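Local coordinates for DegT/DnrJ/EryC1/StrS aminotransferase (Brucella abortus 2308, PDB 4QGR), which probably acts as a pyridoxal-phosphate-dependent aminotransferase of the DegT/DnrJ/EryC1/StrS family, using the bound cofactor to transfer amino groups, at residues E53-V57 and M183-F187; Q71-M75 and I239-S243; G78-G82 and L101-E105; I270-Y274 and L362-D368; A294-Y298 and L354-M358. All blocks are in the same frame, centred on the assembly; numbering follows the deposited sequence.

Contact 1 of 5, residues E53-V57 and M183-F187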
# COMPACT_ATOMS: atom_id res chain seq x y z
N GLU A 53 -15.14 15.71 -10.49
CA GLU A 53 -16.32 16.53 -10.78
C GLU A 53 -17.38 16.42 -9.73
O GLU A 53 -18.00 17.40 -9.39
CB GLU A 53 -16.90 16.17 -12.16
CG GLU A 53 -15.87 16.55 -13.20
CD GLU A 53 -16.44 17.00 -14.53
OE1 GLU A 53 -17.63 17.42 -14.58
OE2 GLU A 53 -15.67 16.92 -15.50
N TYR A 54 -17.53 15.23 -9.17
CA TYR A 54 -18.47 14.99 -8.09
C TYR A 54 -18.12 15.86 -6.87
O TYR A 54 -19.00 16.46 -6.22
CB TYR A 54 -18.47 13.49 -7.68
CG TYR A 54 -19.45 13.18 -6.59
CD1 TYR A 54 -20.85 13.26 -6.82
CD2 TYR A 54 -19.03 12.84 -5.31
CE1 TYR A 54 -21.75 13.00 -5.79
CE2 TYR A 54 -19.93 12.57 -4.31
CZ TYR A 54 -21.28 12.67 -4.55
OH TYR A 54 -22.17 12.41 -3.54
N LEU A 55 -16.83 15.91 -6.55
CA LEU A 55 -16.39 16.62 -5.36
C LEU A 55 -16.10 18.10 -5.62
O LEU A 55 -15.82 18.84 -4.67
CB LEU A 55 -15.11 15.98 -4.82
CG LEU A 55 -15.19 14.54 -4.35
CD1 LEU A 55 -13.81 14.03 -3.91
CD2 LEU A 55 -16.21 14.38 -3.25
N GLY A 56 -16.08 18.50 -6.88
CA GLY A 56 -15.64 19.85 -7.26
C GLY A 56 -14.20 20.18 -6.99
O GLY A 56 -13.87 21.31 -6.62
N VAL A 57 -13.30 19.22 -7.16
CA VAL A 57 -11.87 19.50 -6.96
C VAL A 57 -11.18 19.24 -8.28
O VAL A 57 -11.59 18.35 -9.04
CB VAL A 57 -11.25 18.63 -5.85
CG1 VAL A 57 -12.00 18.79 -4.54
CG2 VAL A 57 -11.22 17.19 -6.26
N MET A 183 -18.06 20.09 -0.92
CA MET A 183 -18.02 18.64 -0.66
C MET A 183 -16.84 18.26 0.23
O MET A 183 -15.70 18.69 0.01
CB MET A 183 -17.87 17.89 -1.99
CG MET A 183 -19.01 18.10 -2.98
SD MET A 183 -20.62 17.49 -2.45
CE MET A 183 -20.45 15.76 -2.82
N CYS A 184 -17.07 17.34 1.17
CA CYS A 184 -15.99 16.74 1.90
C CYS A 184 -15.01 16.13 0.93
O CYS A 184 -15.39 15.47 -0.04
CB CYS A 184 -16.50 15.69 2.87
SG CYS A 184 -17.46 16.37 4.25
N GLY A 185 -13.75 16.35 1.20
CA GLY A 185 -12.69 16.11 0.23
C GLY A 185 -12.04 17.36 -0.31
O GLY A 185 -10.83 17.35 -0.69
N ALA A 186 -12.79 18.45 -0.31
CA ALA A 186 -12.39 19.68 -0.92
C ALA A 186 -11.96 20.77 0.09
O ALA A 186 -11.75 21.93 -0.30
CB ALA A 186 -13.55 20.19 -1.81
N PHE A 187 -11.85 20.42 1.37
CA PHE A 187 -11.35 21.30 2.42
C PHE A 187 -9.82 21.17 2.61
O PHE A 187 -9.18 20.23 2.12
CB PHE A 187 -12.09 21.02 3.73
CG PHE A 187 -13.58 21.29 3.67
CD1 PHE A 187 -14.06 22.60 3.77
CD2 PHE A 187 -14.50 20.26 3.53
CE1 PHE A 187 -15.43 22.84 3.75
CE2 PHE A 187 -15.87 20.49 3.49
CZ PHE A 187 -16.34 21.81 3.60
O HOH W 1 -16.91 21.04 -3.40
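Y54 and M183 meet at about a right angle, the methyl end of the methionine set over one face of the phenol ring. M183 CE lies 4.0 Å from the centroid of the Y54 ring and 29° off its normal, a CH-pi contact. Bends at both chi2 (-64°) and chi3 (-80°) fold the thioether back so that CE, rather than the sulfur, faces the ring. A methionine suits the place because its flexible, apolar chain can curl onto an aromatic face; the tyrosine offers its ring face here, and its OH hydrogen-bonds E261 OE1 on the long helix 247-278.

L55 also stands roughly perpendicular to M183. Its CD2 is 3.5 Å from C184 O, and M183 CB sits against the backbone oxygen of L55. That oxygen belongs to the last turn of helix 42-55, which ends in a Schellman motif: G56, with positive phi, is the C-prime residue, a conformation that favours glycine. Facing it is a type II beta turn from M183 to A186, closed by A186 N to M183 O at 2.9 Å, with G185 at backbone angles that call for glycine. A water joins the two, donating to L55 O (2.8 Å) and accepting from M183 N (2.9 Å).

Beyond the helix end, V57 CG1 presses on A186 CB at 3.4 Å, tighter than usual for two carbons, and the small alanine lets the turn come this near. F211 of strand 208-212 packs on both L55 and V57, while the E169 carboxylate accepts from G185 N and F187 N.

Contact 2 of 5, residues Q71-M75 and I239-S243. With PLP (pyridoxal-5'-phosphate), chain G.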
# COMPACT_ATOMS: atom_id res chain seq x y z
N GLN A 71 -0.23 10.01 4.56
CA GLN A 71 1.21 10.04 4.63
C GLN A 71 1.81 10.87 3.49
O GLN A 71 2.72 11.67 3.70
CB GLN A 71 1.78 8.62 4.54
CG GLN A 71 3.31 8.51 4.55
CD GLN A 71 3.74 7.04 4.47
OE1 GLN A 71 2.91 6.13 4.57
NE2 GLN A 71 5.00 6.80 4.14
N MET A 72 1.36 10.65 2.27
CA MET A 72 2.03 11.29 1.15
C MET A 72 2.06 12.82 1.19
O MET A 72 3.10 13.44 0.88
CB MET A 72 1.53 10.75 -0.18
CG MET A 72 1.94 9.29 -0.39
SD MET A 72 1.54 8.73 -2.06
CE MET A 72 -0.17 8.20 -1.93
N PRO A 73 0.94 13.47 1.57
CA PRO A 73 1.01 14.92 1.67
C PRO A 73 2.03 15.41 2.72
O PRO A 73 2.63 16.47 2.51
CB PRO A 73 -0.40 15.30 2.06
CG PRO A 73 -1.25 14.24 1.45
CD PRO A 73 -0.44 12.98 1.56
N LEU A 74 2.18 14.67 3.83
CA LEU A 74 3.21 15.04 4.82
C LEU A 74 4.59 14.95 4.19
O LEU A 74 5.46 15.82 4.43
CB LEU A 74 3.13 14.13 6.05
CG LEU A 74 1.85 14.23 6.87
CD1 LEU A 74 1.82 13.16 7.97
CD2 LEU A 74 1.73 15.58 7.54
N MET A 75 4.82 13.91 3.38
CA MET A 75 6.09 13.75 2.71
C MET A 75 6.39 14.88 1.73
O MET A 75 7.52 15.41 1.68
CB MET A 75 6.21 12.40 2.00
CG MET A 75 6.14 11.19 2.91
SD MET A 75 6.03 9.66 2.02
CE MET A 75 7.60 9.56 1.19
N ILE A 239 12.40 10.73 -2.36
CA ILE A 239 12.00 9.49 -1.74
C ILE A 239 10.49 9.38 -1.90
O ILE A 239 9.74 10.34 -1.60
CB ILE A 239 12.33 9.46 -0.23
CG1 ILE A 239 13.86 9.62 0.01
CG2 ILE A 239 11.76 8.20 0.40
CD1 ILE A 239 14.75 8.70 -0.79
N GLY A 240 10.05 8.21 -2.35
CA GLY A 240 8.60 7.94 -2.44
C GLY A 240 8.19 6.58 -1.90
O GLY A 240 8.93 5.96 -1.12
N ILE A 241 7.01 6.13 -2.35
CA ILE A 241 6.47 4.83 -1.99
C ILE A 241 5.83 4.17 -3.22
O ILE A 241 5.90 4.73 -4.34
CB ILE A 241 5.47 4.96 -0.83
CG1 ILE A 241 4.30 5.88 -1.20
CG2 ILE A 241 6.15 5.47 0.45
CD1 ILE A 241 3.20 5.84 -0.16
N ASN A 242 5.21 3.01 -3.03
CA ASN A 242 4.39 2.43 -4.07
C ASN A 242 2.96 2.50 -3.60
O ASN A 242 2.57 1.70 -2.77
CB ASN A 242 4.74 0.96 -4.31
CG ASN A 242 3.86 0.30 -5.36
OD1 ASN A 242 2.95 0.91 -5.92
ND2 ASN A 242 4.11 -0.97 -5.62
N SER A 243 2.17 3.41 -4.17
CA SER A 243 0.79 3.57 -3.70
C SER A 243 -0.18 3.88 -4.82
O SER A 243 -0.51 5.05 -5.06
CB SER A 243 0.71 4.62 -2.61
OG SER A 243 -0.57 4.67 -2.05
N1 PLP G . 12.72 -5.02 -5.60
C2 PLP G . 12.97 -5.30 -6.90
C2A PLP G . 14.27 -5.95 -7.31
C3 PLP G . 11.93 -5.01 -7.93
O3 PLP G . 12.13 -5.30 -9.22
C4 PLP G . 10.68 -4.35 -7.50
C4A PLP G . 9.57 -4.06 -8.41
O4A PLP G . 9.56 -4.58 -9.49
C5 PLP G . 10.51 -4.10 -6.06
C6 PLP G . 11.57 -4.44 -5.19
C5A PLP G . 9.23 -3.42 -5.59
O4P PLP G . 8.10 -4.27 -5.77
P PLP G . 6.66 -3.62 -6.04
O1P PLP G . 5.70 -4.77 -5.78
O2P PLP G . 6.45 -2.39 -5.16
O3P PLP G . 6.75 -3.24 -7.53
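M72 and I241 make the main apolar contact, with M72 CG 3.7 Å from I241 CD1 and the sulfur close to the same methyl. I241 CG1 stands between its backbone N and carbonyl carbon (chi1 59°), which sends CD1 out to the methionine while CG2 is left to approach Q71 NE2 and M75 CE. A beta-branched isoleucine suits this place, since its two arms serve three residues of the helix.

Two methionine methyls lie against polar atoms by van der Waals contact. M72, bent at chi3, brings CE to 3.6 Å from S243 OG, a hydroxyl hydrogen-bonded to D68 and A64 N. M75, bent at chi3 in the opposite sense (66°), lays its CE 3.6 Å from I239 O and near G240 CA. Unbranched and pliable, the methionines can bend to follow a loop without regular secondary structure.

Another polar bond points away from the helix. N242, whose side chain leaves the helix behind, donates from ND2 to phosphate oxygen O2P of pyridoxal phosphate at 2.8 Å, with an N-H...O angle of 151°. This cofactor is held mainly by the second subunit, through its K199, S194, G66, T67 and Q173, so N242 adds a ligand contact from across the dimer interface.

Helix 68-76 packs against the loop that carries N242. L221 and V224 of helix 215-224 pack on M72, helix 94-101 flanks Q71, and L101 of the second subunit reaches both M75 and I241, while strand 166-170 lies against P73.

Contact 3 of 5, residues G78-G82 and L101-E105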
# COMPACT_ATOMS: atom_id res chain seq x y z
N GLY A 78 7.72 17.94 3.32
CA GLY A 78 8.95 17.81 4.09
C GLY A 78 8.74 17.71 5.60
O GLY A 78 9.60 18.11 6.37
N ILE A 79 7.59 17.20 6.03
CA ILE A 79 7.29 17.12 7.46
C ILE A 79 7.87 15.87 8.05
O ILE A 79 7.72 14.78 7.49
CB ILE A 79 5.76 17.20 7.70
CG1 ILE A 79 5.27 18.57 7.32
CG2 ILE A 79 5.42 16.87 9.16
CD1 ILE A 79 3.78 18.72 7.25
N GLY A 80 8.55 16.00 9.18
CA GLY A 80 9.36 14.91 9.66
C GLY A 80 9.97 15.23 11.01
O GLY A 80 9.35 15.88 11.82
N PRO A 81 11.19 14.76 11.27
CA PRO A 81 11.80 14.99 12.59
C PRO A 81 11.86 16.48 12.94
O PRO A 81 12.22 17.34 12.10
CB PRO A 81 13.20 14.35 12.43
CG PRO A 81 13.04 13.32 11.37
CD PRO A 81 12.00 13.84 10.44
N GLY A 82 11.45 16.79 14.16
CA GLY A 82 11.44 18.18 14.62
C GLY A 82 10.10 18.88 14.46
O GLY A 82 9.98 20.05 14.81
N LEU A 101 5.26 7.79 11.60
CA LEU A 101 5.94 7.09 10.53
C LEU A 101 6.93 7.99 9.81
O LEU A 101 8.08 7.58 9.60
CB LEU A 101 4.94 6.50 9.56
CG LEU A 101 5.56 5.55 8.55
CD1 LEU A 101 5.85 4.22 9.23
CD2 LEU A 101 4.61 5.31 7.39
N VAL A 102 6.53 9.23 9.51
CA VAL A 102 7.46 10.18 8.84
C VAL A 102 8.48 10.84 9.77
O VAL A 102 9.32 11.63 9.32
CB VAL A 102 6.76 11.25 7.99
CG1 VAL A 102 5.92 10.59 6.90
CG2 VAL A 102 5.93 12.24 8.82
N GLY A 103 8.40 10.54 11.06
CA GLY A 103 9.38 10.98 12.03
C GLY A 103 8.98 12.24 12.79
O GLY A 103 9.75 12.68 13.65
N ALA A 104 7.80 12.78 12.50
CA ALA A 104 7.22 13.92 13.21
C ALA A 104 6.50 13.40 14.45
O ALA A 104 6.50 12.19 14.69
CB ALA A 104 6.27 14.71 12.30
N GLU A 105 5.94 14.30 15.25
CA GLU A 105 5.19 13.89 16.44
C GLU A 105 3.77 14.36 16.32
O GLU A 105 3.52 15.50 16.00
CB GLU A 105 5.74 14.47 17.74
CG GLU A 105 7.14 14.04 18.10
CD GLU A 105 7.48 14.35 19.54
OE1 GLU A 105 6.60 14.70 20.36
OE2 GLU A 105 8.66 14.28 19.86
O HOH W 2 9.98 14.72 15.55
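The carbonyl oxygen of G103 is met by two groups of the 78-82 loop, one directly and one through water. The water donates to G103 O at 2.8 Å and accepts from G82 N at 2.9 Å, joining the two loops at their exposed side. P81 CA also approaches G103 O, at 3.3 Å with an angle of 143° at the hydrogen, a CA-H...O contact. Proline suits this place because its compact ring restrains the loop's phi and lies alongside the opposite backbone, with CD 3.6 Å from V102 O.

Backbone on backbone is the rule here. G80 CA reaches V102 O, and in return A104 CA approaches G80 O at 3.2 Å, both as CA-H...O contacts. G80, with no side chain, lets its CA come this close to V102 O, and G103, at a positive phi that favours glycine, packs its bare backbone against G80 and P81.

Each loop leaves a helix by a Schellman motif, with G78 after helix 68-76 and G103 after helix 94-101 taking the positive phi of the C-prime position. Each then enters a neighbouring parallel strand of the large central sheet, 83-88 and 105-109, the alternation of helix and strand found in the large domain of fold-type I pyridoxal phosphate enzymes.

The apolar pair joins two buried residues: I79 CG2, anti to its own backbone nitrogen, meets A104 CB at 3.9 Å. Separately, the V102 CG2 methyl lies on a carbonyl oxygen, 3.4 Å from I79 O. L74 of helix 68-76 also packs on I79, as do K139 and A140 of strand 137-141.

Contact 4 of 5, residues I270-Y274 and L362-D368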
# COMPACT_ATOMS: atom_id res chain seq x y z
N ILE A 270 -32.57 7.94 6.29
CA ILE A 270 -32.46 6.95 7.35
C ILE A 270 -31.99 7.56 8.68
O ILE A 270 -32.56 7.29 9.74
CB ILE A 270 -31.55 5.78 6.87
CG1 ILE A 270 -32.29 5.03 5.75
CG2 ILE A 270 -31.20 4.86 8.03
CD1 ILE A 270 -31.37 4.19 4.86
N ALA A 271 -30.95 8.40 8.61
CA ALA A 271 -30.40 9.06 9.80
C ALA A 271 -31.42 9.95 10.43
O ALA A 271 -31.51 9.99 11.64
CB ALA A 271 -29.17 9.87 9.46
N ARG A 272 -32.17 10.70 9.62
CA ARG A 272 -33.18 11.62 10.16
C ARG A 272 -34.29 10.85 10.85
O ARG A 272 -34.79 11.26 11.89
CB ARG A 272 -33.73 12.55 9.06
CG ARG A 272 -32.72 13.62 8.66
CD ARG A 272 -33.22 14.56 7.56
NE ARG A 272 -32.18 15.52 7.14
CZ ARG A 272 -31.86 16.64 7.80
NH1 ARG A 272 -32.48 16.98 8.93
NH2 ARG A 272 -30.90 17.43 7.34
N ARG A 273 -34.65 9.71 10.29
CA ARG A 273 -35.67 8.87 10.90
C ARG A 273 -35.18 8.31 12.25
O ARG A 273 -35.96 8.30 13.23
CB ARG A 273 -36.13 7.77 9.95
CG ARG A 273 -37.41 7.07 10.38
CD ARG A 273 -38.00 6.32 9.19
NE ARG A 273 -39.28 5.71 9.54
CZ ARG A 273 -39.46 4.46 9.95
NH1 ARG A 273 -38.45 3.61 10.06
NH2 ARG A 273 -40.70 4.05 10.23
N TYR A 274 -33.93 7.86 12.35
CA TYR A 274 -33.41 7.48 13.66
C TYR A 274 -33.44 8.67 14.63
O TYR A 274 -33.82 8.52 15.80
CB TYR A 274 -31.96 7.04 13.58
CG TYR A 274 -31.60 5.60 13.27
CD1 TYR A 274 -32.20 4.51 13.93
CD2 TYR A 274 -30.55 5.34 12.38
CE1 TYR A 274 -31.79 3.21 13.68
CE2 TYR A 274 -30.12 4.05 12.12
CZ TYR A 274 -30.74 2.98 12.79
OH TYR A 274 -30.29 1.72 12.56
N LEU A 362 -31.14 -0.26 4.46
CA LEU A 362 -31.83 -0.61 5.67
C LEU A 362 -33.32 -0.40 5.46
O LEU A 362 -33.75 0.70 5.12
CB LEU A 362 -31.32 0.25 6.82
CG LEU A 362 -31.77 -0.11 8.23
CD1 LEU A 362 -31.14 -1.44 8.65
CD2 LEU A 362 -31.41 1.02 9.20
N SER A 363 -34.11 -1.44 5.67
CA SER A 363 -35.55 -1.32 5.43
C SER A 363 -36.26 -0.58 6.55
O SER A 363 -35.78 -0.51 7.69
CB SER A 363 -36.16 -2.72 5.28
OG SER A 363 -36.19 -3.40 6.54
N GLU A 364 -37.45 -0.07 6.24
CA GLU A 364 -38.28 0.56 7.27
C GLU A 364 -38.52 -0.43 8.40
O GLU A 364 -38.37 -0.08 9.56
CB GLU A 364 -39.64 0.97 6.73
CG GLU A 364 -39.68 2.29 6.00
CD GLU A 364 -41.08 2.89 5.96
OE1 GLU A 364 -41.92 2.61 6.87
OE2 GLU A 364 -41.34 3.63 5.01
N ALA A 365 -38.88 -1.65 8.05
CA ALA A 365 -39.15 -2.69 9.05
C ALA A 365 -37.93 -2.97 9.93
O ALA A 365 -38.06 -3.09 11.16
CB ALA A 365 -39.65 -3.98 8.37
N ASP A 366 -36.73 -3.01 9.35
CA ASP A 366 -35.58 -3.26 10.18
C ASP A 366 -35.26 -2.05 11.09
O ASP A 366 -35.00 -2.18 12.29
CB ASP A 366 -34.39 -3.67 9.33
CG ASP A 366 -34.46 -5.13 8.89
OD1 ASP A 366 -35.27 -5.90 9.45
OD2 ASP A 366 -33.71 -5.49 7.98
N GLN A 367 -35.35 -0.87 10.52
CA GLN A 367 -35.20 0.33 11.32
C GLN A 367 -36.23 0.41 12.44
O GLN A 367 -35.87 0.70 13.58
CB GLN A 367 -35.26 1.58 10.44
CG GLN A 367 -34.82 2.82 11.16
CD GLN A 367 -34.46 3.96 10.23
OE1 GLN A 367 -35.03 4.11 9.16
NE2 GLN A 367 -33.50 4.77 10.65
N ASP A 368 -37.49 0.13 12.14
CA ASP A 368 -38.51 0.10 13.19
C ASP A 368 -38.15 -0.86 14.32
O ASP A 368 -38.40 -0.57 15.47
CB ASP A 368 -39.88 -0.29 12.62
CG ASP A 368 -40.48 0.78 11.70
OD1 ASP A 368 -39.97 1.92 11.66
OD2 ASP A 368 -41.45 0.46 10.99
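Q367 reaches from the helix that begins at E364 across to residues 270-274, and can be followed atom by atom. CB lies near R273 NH1, at the edge of the guanidinium and in its plane. CG passes between that group and the Y274 ring, 4.0 Å from Y274 CE1. The chain leaves CB with CG anti to the backbone N (chi1 -168°) and stays extended, which carries the amide all the way to the other helix. There OE1 lies beside R273 CD, and NE2 donates to I270 O at 2.8 Å, with the acceptor almost in the amide plane. I270 O also takes the helical bond from Y274 N, so two donors grip one oxygen. The same NE2 sits 3.3 Å above the Y274 ring, over its centre, with the amide and ring planes nearly perpendicular (86°). Glutamine suits this buried place, being long enough to span the gap and able to donate a hydrogen bond to a helix carbonyl.

At the outer side R273 grips D368 end-on: NH1 and NH2 both donate to OD1, at 2.8 Å and 2.7 Å. E364 OE1 joins this salt-bridge network over one guanidinium face, at a long 3.9 Å from R273 NH2. Toward the interior, L362 CD2 packs on I270 CG2 and near Y274 OH.

S363 N-caps the second helix, its OG accepting from D366 N. The short helical segments 270-274 and 364-368 run 32° from parallel, their axes 11.4 Å apart at closest. Y274 OH bonds P357 O in the loop after strand 353-356, and its ring stacks with Y298 at the start of strand 298-301.

Contact 5 of 5, residues A294-Y298 and L354-M358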
# COMPACT_ATOMS: atom_id res chain seq x y z
N ALA A 294 -21.92 11.96 5.35
CA ALA A 294 -21.83 10.70 4.66
C ALA A 294 -22.36 9.53 5.51
O ALA A 294 -22.62 8.47 4.96
CB ALA A 294 -20.42 10.41 4.22
N TRP A 295 -22.57 9.74 6.82
CA TRP A 295 -23.05 8.65 7.71
C TRP A 295 -22.26 7.37 7.52
O TRP A 295 -22.84 6.29 7.42
CB TRP A 295 -24.55 8.39 7.51
CG TRP A 295 -25.36 9.62 7.90
CD1 TRP A 295 -26.03 10.46 7.06
CD2 TRP A 295 -25.52 10.14 9.20
NE1 TRP A 295 -26.62 11.47 7.77
CE2 TRP A 295 -26.32 11.29 9.10
CE3 TRP A 295 -25.12 9.71 10.47
CZ2 TRP A 295 -26.69 12.04 10.20
CZ3 TRP A 295 -25.47 10.50 11.58
CH2 TRP A 295 -26.25 11.63 11.44
N ALA A 296 -20.94 7.47 7.52
CA ALA A 296 -20.13 6.29 7.59
C ALA A 296 -20.54 5.43 8.77
O ALA A 296 -20.50 4.20 8.70
CB ALA A 296 -18.68 6.67 7.69
N GLN A 297 -20.91 6.09 9.88
CA GLN A 297 -21.51 5.43 11.03
C GLN A 297 -22.63 6.32 11.57
O GLN A 297 -22.56 7.57 11.45
CB GLN A 297 -20.51 5.20 12.19
CG GLN A 297 -19.25 4.46 11.76
CD GLN A 297 -19.46 3.02 11.37
OE1 GLN A 297 -20.47 2.43 11.72
NE2 GLN A 297 -18.44 2.43 10.68
N TYR A 298 -23.60 5.69 12.22
CA TYR A 298 -24.71 6.38 12.89
C TYR A 298 -24.48 6.13 14.38
O TYR A 298 -24.69 5.02 14.86
CB TYR A 298 -26.06 5.88 12.43
CG TYR A 298 -27.17 6.62 13.17
CD1 TYR A 298 -27.63 6.17 14.41
CD2 TYR A 298 -27.64 7.83 12.71
CE1 TYR A 298 -28.62 6.88 15.13
CE2 TYR A 298 -28.61 8.55 13.43
CZ TYR A 298 -29.06 8.08 14.64
OH TYR A 298 -30.03 8.77 15.36
N LEU A 354 -22.19 4.29 20.82
CA LEU A 354 -22.51 3.06 20.09
C LEU A 354 -22.97 3.39 18.69
O LEU A 354 -23.71 4.34 18.50
CB LEU A 354 -23.61 2.31 20.84
CG LEU A 354 -23.95 0.91 20.28
CD1 LEU A 354 -22.76 -0.04 20.35
CD2 LEU A 354 -25.16 0.33 20.99
N SER A 355 -22.48 2.64 17.70
CA SER A 355 -22.90 2.82 16.32
C SER A 355 -23.91 1.75 15.89
O SER A 355 -23.77 0.59 16.23
CB SER A 355 -21.71 2.88 15.38
OG SER A 355 -20.80 3.90 15.80
N LEU A 356 -24.98 2.18 15.22
CA LEU A 356 -26.12 1.32 14.85
C LEU A 356 -26.05 0.97 13.36
O LEU A 356 -25.37 1.66 12.60
CB LEU A 356 -27.44 2.08 15.09
CG LEU A 356 -27.61 2.67 16.48
CD1 LEU A 356 -28.98 3.33 16.61
CD2 LEU A 356 -27.46 1.54 17.52
N PRO A 357 -26.75 -0.08 12.92
CA PRO A 357 -26.77 -0.38 11.51
C PRO A 357 -27.10 0.86 10.67
O PRO A 357 -28.00 1.60 10.98
CB PRO A 357 -27.87 -1.43 11.39
CG PRO A 357 -27.82 -2.14 12.73
CD PRO A 357 -27.57 -1.03 13.70
N MET A 358 -26.30 1.11 9.66
CA MET A 358 -26.44 2.32 8.88
C MET A 358 -25.88 2.05 7.50
O MET A 358 -24.71 1.81 7.36
CB MET A 358 -25.67 3.45 9.50
CG MET A 358 -25.60 4.70 8.60
SD MET A 358 -27.15 5.34 7.87
CE MET A 358 -27.86 5.86 9.34
O HOH W 3 -22.34 3.19 6.76
O HOH W 4 -23.08 2.91 12.04
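W295 comes first along the 294-298 loop to meet the other segment: its CB faces M358 CG at 4.0 Å, and M358 SD stands obliquely to the five-membered ring, 5.4 Å from the ring centroid, a Met-aromatic contact. M358 CG also lies against W295 O. A296 follows and takes part through its backbone, its O sharing a water with M358 O.

Q297 rests its CB near S355 OG, a hydroxyl whose polar partner is S299. Its chain bends at chi2 (-68°), turning OE1 back toward a second water. This water donates to Q297 OE1 and to L356 O, each at 2.7 Å, and accepts from Y298 N, so one water ties together three polar groups of the two segments. A glutamine, polar at its tip but with a flexible stem, fits this place; its side chain lies about 5 Å from that of Q173, a cofactor-binding residue.

Y298 closes the segment. Its O accepts from L356 N at 2.9 Å in a nearly straight bond (163°), and S355 CA adds a CA-H...O contact to the same oxygen. Its ring and L356 lie side by side, pointing the same way, with L356 CD1 at the ring edge, 3.8 Å from Y298 CD1. M358, bent at chi2 and chi3, folds its CE to 3.6 Å from Y298 CB, so the tyrosine is packed by a branched and an unbranched apolar chain.

The pair leads into the two-stranded antiparallel sheet of 298-301 and 353-356. Helix 247-278 packs on the contact, A271 on W295, I270 on M358 and Y274 on L356; helix 364-377 adds I374 on L356 and I370 on P357, and helix 305-314 lies against L354.

In the fold
Contacts 2 and 5 are the buried ones; contact 1 is partly buried, while 3 and 4 include exposed residues. Contacts 2 and 3 are neighbours that share helix 68-76 and its exit, with Q71 and M75 packing on V102; yet the first is methionine packing at the dimer interface and the second mostly backbone against backbone at helix ends. On the opposite side of the chain's centre, contacts 4 and 5 join through Y274; contact 4 pairs an outer salt bridge with a buried amide bond, and contact 5 joins a backbone bond and waters to apolar and aromatic packing. Contact 1 touches none of the others; like contact 3 it involves a glycine-ended helix and a bridging water.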